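Side-chain contacts in archaemetzincin (PDB 3ZVS), which is a probable zinc-dependent metalloprotease of peptidase family M54, binding one catalytic and one seemingly structural zinc, with its natural substrate unknown: residues A19-K24 with R110-A115; D37-C42 with L56-P61. All coordinates share one frame; numbering follows the deposited sequence.

Interaction 1: residues A19-K24 with R110-A115; sequences ANSLPK and RVVKEA
Ser21 and Val112 mark the nearest approach of the two helical backbones, their CA atoms lying 7.2 Å apart, a serine set against a valine. In the modelled conformer of Ser21, one of two deposited, OG comes 3.8 Å from Val112 CG2, and Ser21 CB stands a little behind at 4.1 Å from the same methyl. Ser21 OG lies beside its own backbone N and opposite the carbonyl carbon (chi1 -55°). In this conformer OG hydrogen-bonds to the carbonyl of Val17 one turn earlier, with a weak second bond from Arg108, and its touch on Val112 is van der Waals. Val112 places CG1 anti to the backbone N (chi1 178°), which leaves CG2 as the methyl that meets the serine. Further along, Leu22 sets off alongside the other helix, and its end then turns toward it, bringing CD2 to 4.4 Å from Ala115 CB, a loose apolar touch. Ala115 points its methyl at helix 12-26, where Leu18 also meets it, and Leu94 of strand 91-95 touches it too. Val112 likewise touches Val17 and Ile25. Helix 104-122 carries the HExxH zinc-binding motif of the metzincins, so this buried seam joins the active-site helix to a helix behind it, an arrangement characteristic of the metzincin N-terminal subdomain.

Interaction 2: residues D37-C42 with L56-P61; sequences DVSLKC and LRMLPP
Ser39, Lys41 and Cys42 meet Met58 without a ring or other planar side-chain group among them, so the contact has no faces or edges to cover; it is a thioether laid against a turn. Met58 is extended through chi2, then bends at its sulfur (chi3 74°), which carries the CE methyl round to Ser39. In the modelled conformer CE lies 3.1 Å from Ser39 OG and 3.3 Å from Ser39 CB; the carbon pair is the tight one, but with Met58 deposited in two conformers both values are doubtful. The sulfur SD rests 3.5 Å from Cys42 SG, a distance that is likewise uncertain, since it applies to one of two modelled positions of each residue. Lys41 adds its CB, 4.3 Å from Met58 SD, while its ammonium end leads away. The turn is shaped from within: Ser39 OG accepts the backbone N-H of Lys41 at 3.1 Å with a bent angle of 142°, an ST turn, and Cys42 N bonds to Ser39 O. Putting an alanine here in place of Ser39 would probably leave the N-H of Lys41 without its hydroxyl acceptor and open a small gap beside the Met58 methyl. The loop between strands 29-32 and 43-44 is thus joined to helix 52-58 by the Cys42-Cys54 disulfide, with Met58 packed beside it.

In the fold
The two contacts lie in separate parts of a small metalloprotease. Their centres stand 21 Å apart with the chain's centre between them, and with nearest atoms about 11 Å apart they do not touch. In sequence, both segments of interaction 2 fall between the two segments of interaction 1. Interaction 1 lies close to the catalytic machinery: the side chain of Ala115 is about 6 Å from that of Glu118, the inferred proton acceptor, and about 12 Å from a bound zinc ion. Interaction 2 is partly buried and away from the two zinc sites, although the side chain of Cys42 is about 10 Å from the bound malonate.

Interaction 1: residues A19-K24 with R110-A115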
loop_
_atom_site.group_PDB
_atom_site.type_symbol
_atom_site.label_atom_id
_atom_site.label_comp_id
_atom_site.label_asym_id
_atom_site.label_seq_id
_atom_site.Cartn_x
_atom_site.Cartn_y
_atom_site.Cartn_z
ATOM N N ALA A 19 3.203 10.540 -4.313
ATOM C CA ALA A 19 2.669 11.507 -5.276
ATOM C C ALA A 19 3.633 11.708 -6.472
ATOM O O ALA A 19 3.179 11.919 -7.601
ATOM C CB ALA A 19 2.314 12.863 -4.592
ATOM N N ASN A 20 4.930 11.598 -6.207
ATOM C CA ASN A 20 5.968 11.816 -7.206
ATOM C C ASN A 20 6.279 10.583 -8.056
ATOM O O ASN A 20 6.785 10.718 -9.167
ATOM C CB ASN A 20 7.267 12.247 -6.527
ATOM C CG ASN A 20 7.186 13.622 -5.914
ATOM O OD1 ASN A 20 6.343 14.429 -6.286
ATOM N ND2 ASN A 20 8.070 13.891 -4.957
ATOM N N SER A 21 5.993 9.389 -7.553
ATOM C CA SER A 21 6.368 8.138 -8.225
ATOM C C SER A 21 5.211 7.457 -8.942
ATOM O O SER A 21 5.385 6.897 -10.039
ATOM C CB SER A 21 6.950 7.152 -7.222
ATOM O OG SER A 21 8.023 7.718 -6.516
ATOM N N LEU A 22 4.028 7.472 -8.340
ATOM C CA LEU A 22 2.900 6.729 -8.884
ATOM C C LEU A 22 2.322 7.188 -10.230
ATOM O O LEU A 22 1.839 6.348 -11.006
ATOM C CB LEU A 22 1.785 6.621 -7.854
ATOM C CG LEU A 22 2.044 5.888 -6.531
ATOM C CD1 LEU A 22 0.800 5.955 -5.656
ATOM C CD2 LEU A 22 2.469 4.432 -6.723
ATOM N N PRO A 23 2.336 8.492 -10.522
ATOM C CA PRO A 23 1.776 8.902 -11.825
ATOM C C PRO A 23 2.426 8.200 -13.009
ATOM O O PRO A 23 1.717 7.701 -13.876
ATOM C CB PRO A 23 2.059 10.406 -11.857
ATOM C CG PRO A 23 2.069 10.806 -10.403
ATOM C CD PRO A 23 2.724 9.652 -9.700
ATOM N N LYS A 24 3.748 8.132 -13.019
ATOM C CA LYS A 24 4.452 7.517 -14.136
ATOM C C LYS A 24 4.203 6.011 -14.175
ATOM O O LYS A 24 4.031 5.444 -15.248
ATOM C CB LYS A 24 5.944 7.818 -14.012
ATOM C CG LYS A 24 6.785 7.209 -15.104
ATOM C CD LYS A 24 8.252 7.364 -14.786
ATOM C CE LYS A 24 9.105 6.593 -15.781
ATOM N NZ LYS A 24 10.551 6.850 -15.560
ATOM N N ARG A 110 11.204 0.610 -0.844
ATOM C CA ARG A 110 10.228 -0.303 -0.258
ATOM C C ARG A 110 8.831 0.317 -0.256
ATOM O O ARG A 110 7.845 -0.357 -0.547
ATOM C CB ARG A 110 10.595 -0.602 1.178
ATOM C CG ARG A 110 11.826 -1.490 1.322
ATOM C CD ARG A 110 12.241 -1.594 2.757
ATOM N NE ARG A 110 13.313 -2.566 2.938
ATOM C CZ ARG A 110 13.791 -2.935 4.119
ATOM N NH1 ARG A 110 13.348 -2.384 5.237
ATOM N NH2 ARG A 110 14.741 -3.849 4.186
ATOM N N VAL A 111 8.741 1.592 0.098
ATOM C CA VAL A 111 7.447 2.255 0.113
ATOM C C VAL A 111 6.789 2.224 -1.267
ATOM O O VAL A 111 5.599 1.922 -1.407
ATOM C CB VAL A 111 7.590 3.695 0.624
ATOM C CG1 VAL A 111 6.309 4.470 0.401
ATOM C CG2 VAL A 111 7.971 3.698 2.083
ATOM N N VAL A 112 7.547 2.589 -2.307
ATOM C CA VAL A 112 6.993 2.586 -3.649
ATOM C C VAL A 112 6.574 1.156 -4.052
ATOM O O VAL A 112 5.449 0.960 -4.559
ATOM C CB VAL A 112 7.951 3.200 -4.678
ATOM C CG1 VAL A 112 7.341 3.125 -6.048
ATOM C CG2 VAL A 112 8.286 4.637 -4.298
ATOM N N LYS A 113 7.446 0.166 -3.838
ATOM C CA LYS A 113 7.116 -1.226 -4.186
ATOM C C LYS A 113 5.799 -1.662 -3.563
ATOM O O LYS A 113 4.946 -2.232 -4.225
ATOM C CB LYS A 113 8.213 -2.197 -3.726
ATOM C CG LYS A 113 9.483 -2.183 -4.536
ATOM C CD LYS A 113 10.487 -3.148 -3.954
ATOM C CE LYS A 113 11.754 -3.174 -4.813
ATOM N NZ LYS A 113 12.759 -3.995 -4.121
ATOM N N GLU A 114 5.655 -1.398 -2.274
ATOM C CA GLU A 114 4.507 -1.915 -1.568
ATOM C C GLU A 114 3.228 -1.146 -1.903
ATOM O O GLU A 114 2.132 -1.725 -1.941
ATOM C CB GLU A 114 4.807 -1.964 -0.068
ATOM C CG GLU A 114 5.947 -2.946 0.251
ATOM C CD GLU A 114 5.611 -4.342 -0.144
ATOM O OE1 GLU A 114 4.953 -5.002 0.670
ATOM O OE2 GLU A 114 5.928 -4.791 -1.262
ATOM N N ALA A 115 3.340 0.153 -2.181
ATOM C CA ALA A 115 2.184 0.895 -2.698
ATOM C C ALA A 115 1.733 0.376 -4.067
ATOM O O ALA A 115 0.552 0.179 -4.301
ATOM C CB ALA A 115 2.507 2.403 -2.800
#

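Interaction 2: residues D37-C42 with L56-P61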
loop_
_atom_site.group_PDB
_atom_site.type_symbol
_atom_site.label_atom_id
_atom_site.label_comp_id
_atom_site.label_asym_id
_atom_site.label_seq_id
_atom_site.Cartn_x
_atom_site.Cartn_y
_atom_site.Cartn_z
ATOM N N ASP A 37 -5.756 11.507 11.146
ATOM C CA ASP A 37 -5.238 10.437 11.973
ATOM C C ASP A 37 -6.033 9.168 11.701
ATOM O O ASP A 37 -7.264 9.215 11.570
ATOM C CB ASP A 37 -5.365 10.787 13.456
ATOM C CG ASP A 37 -4.538 11.991 13.864
ATOM O OD1 ASP A 37 -3.630 12.438 13.130
ATOM O OD2 ASP A 37 -4.831 12.532 14.951
ATOM N N VAL A 38 -5.354 8.021 11.652
ATOM C CA VAL A 38 -6.025 6.761 11.447
ATOM C C VAL A 38 -7.041 6.567 12.594
ATOM O O VAL A 38 -6.781 6.944 13.743
ATOM C CB VAL A 38 -5.003 5.610 11.242
ATOM C CG1 VAL A 38 -4.183 5.339 12.518
ATOM C CG2 VAL A 38 -5.704 4.374 10.749
ATOM N N SER A 39 -8.208 6.027 12.266
ATOM C CA SER A 39 -9.304 5.950 13.241
ATOM C C SER A 39 -8.983 5.033 14.412
ATOM O O SER A 39 -8.642 3.872 14.228
ATOM C CB SER A 39 -10.583 5.476 12.555
ATOM O OG SER A 39 -11.658 5.458 13.507
ATOM N N LEU A 40 -9.165 5.556 15.639
ATOM C CA LEU A 40 -9.131 4.718 16.834
ATOM C C LEU A 40 -10.193 3.617 16.852
ATOM O O LEU A 40 -10.017 2.625 17.540
ATOM C CB LEU A 40 -9.228 5.577 18.099
ATOM C CG LEU A 40 -7.980 6.393 18.389
ATOM C CD1 LEU A 40 -8.304 7.420 19.479
ATOM C CD2 LEU A 40 -6.790 5.551 18.786
ATOM N N LYS A 41 -11.260 3.748 16.062
ATOM C CA LYS A 41 -12.223 2.662 15.902
ATOM C C LYS A 41 -11.526 1.386 15.460
ATOM O O LYS A 41 -11.987 0.301 15.720
ATOM C CB LYS A 41 -13.276 2.998 14.838
ATOM C CG LYS A 41 -14.163 4.194 15.171
ATOM C CD LYS A 41 -15.068 3.901 16.355
ATOM C CE LYS A 41 -15.953 5.109 16.708
ATOM N NZ LYS A 41 -16.906 5.449 15.614
ATOM N N CYS A 42 -10.423 1.560 14.729
ATOM C CA CYS A 42 -9.732 0.446 14.103
ATOM C C CYS A 42 -8.503 0.007 14.888
ATOM O O CYS A 42 -7.717 -0.779 14.389
ATOM C CB CYS A 42 -9.313 0.820 12.672
ATOM S SG CYS A 42 -10.667 1.035 11.499
ATOM N N LEU A 56 -9.898 -0.069 5.675
ATOM C CA LEU A 56 -10.475 -0.081 4.323
ATOM C C LEU A 56 -11.925 0.385 4.288
ATOM O O LEU A 56 -12.336 1.136 3.426
ATOM C CB LEU A 56 -10.458 -1.483 3.710
ATOM C CG LEU A 56 -9.186 -2.035 3.150
ATOM C CD1 LEU A 56 -9.440 -3.386 2.506
ATOM C CD2 LEU A 56 -8.620 -1.074 2.122
ATOM N N ARG A 57 -12.722 -0.112 5.242
ATOM C CA ARG A 57 -14.148 0.198 5.274
ATOM C C ARG A 57 -14.402 1.676 5.392
ATOM O O ARG A 57 -15.428 2.179 4.953
ATOM C CB ARG A 57 -14.816 -0.500 6.472
ATOM C CG ARG A 57 -15.463 -1.817 6.140
ATOM C CD ARG A 57 -16.471 -2.241 7.240
ATOM N NE ARG A 57 -15.898 -2.147 8.577
ATOM C CZ ARG A 57 -15.129 -3.091 9.116
ATOM N NH1 ARG A 57 -14.812 -4.172 8.432
ATOM N NH2 ARG A 57 -14.651 -2.893 10.318
ATOM N N MET A 58 -13.479 2.406 6.019
ATOM C CA MET A 58 -13.675 3.816 6.314
ATOM C C MET A 58 -13.188 4.734 5.161
ATOM O O MET A 58 -13.483 5.939 5.114
ATOM C CB MET A 58 -13.013 4.107 7.675
ATOM C CG MET A 58 -13.711 3.363 8.868
ATOM S SD MET A 58 -13.001 3.471 10.582
ATOM C CE MET A 58 -13.453 5.133 11.011
ATOM N N LEU A 59 -12.478 4.158 4.192
ATOM C CA LEU A 59 -12.038 4.918 3.043
ATOM C C LEU A 59 -13.210 5.127 2.093
ATOM O O LEU A 59 -14.117 4.296 2.042
ATOM C CB LEU A 59 -10.908 4.155 2.336
ATOM C CG LEU A 59 -9.586 4.119 3.101
ATOM C CD1 LEU A 59 -8.597 3.184 2.408
ATOM C CD2 LEU A 59 -8.982 5.517 3.257
ATOM N N PRO A 60 -13.185 6.216 1.318
ATOM C CA PRO A 60 -14.247 6.371 0.327
ATOM C C PRO A 60 -14.075 5.341 -0.774
ATOM O O PRO A 60 -12.931 5.080 -1.162
ATOM C CB PRO A 60 -14.014 7.785 -0.220
ATOM C CG PRO A 60 -12.582 8.064 0.006
ATOM C CD PRO A 60 -12.204 7.317 1.256
ATOM N N PRO A 61 -15.174 4.752 -1.257
ATOM C CA PRO A 61 -15.093 3.754 -2.332
ATOM C C PRO A 61 -14.948 4.396 -3.721
ATOM O O PRO A 61 -15.784 4.215 -4.608
ATOM C CB PRO A 61 -16.423 2.998 -2.198
ATOM C CG PRO A 61 -17.359 4.002 -1.638
ATOM C CD PRO A 61 -16.552 4.907 -0.752
#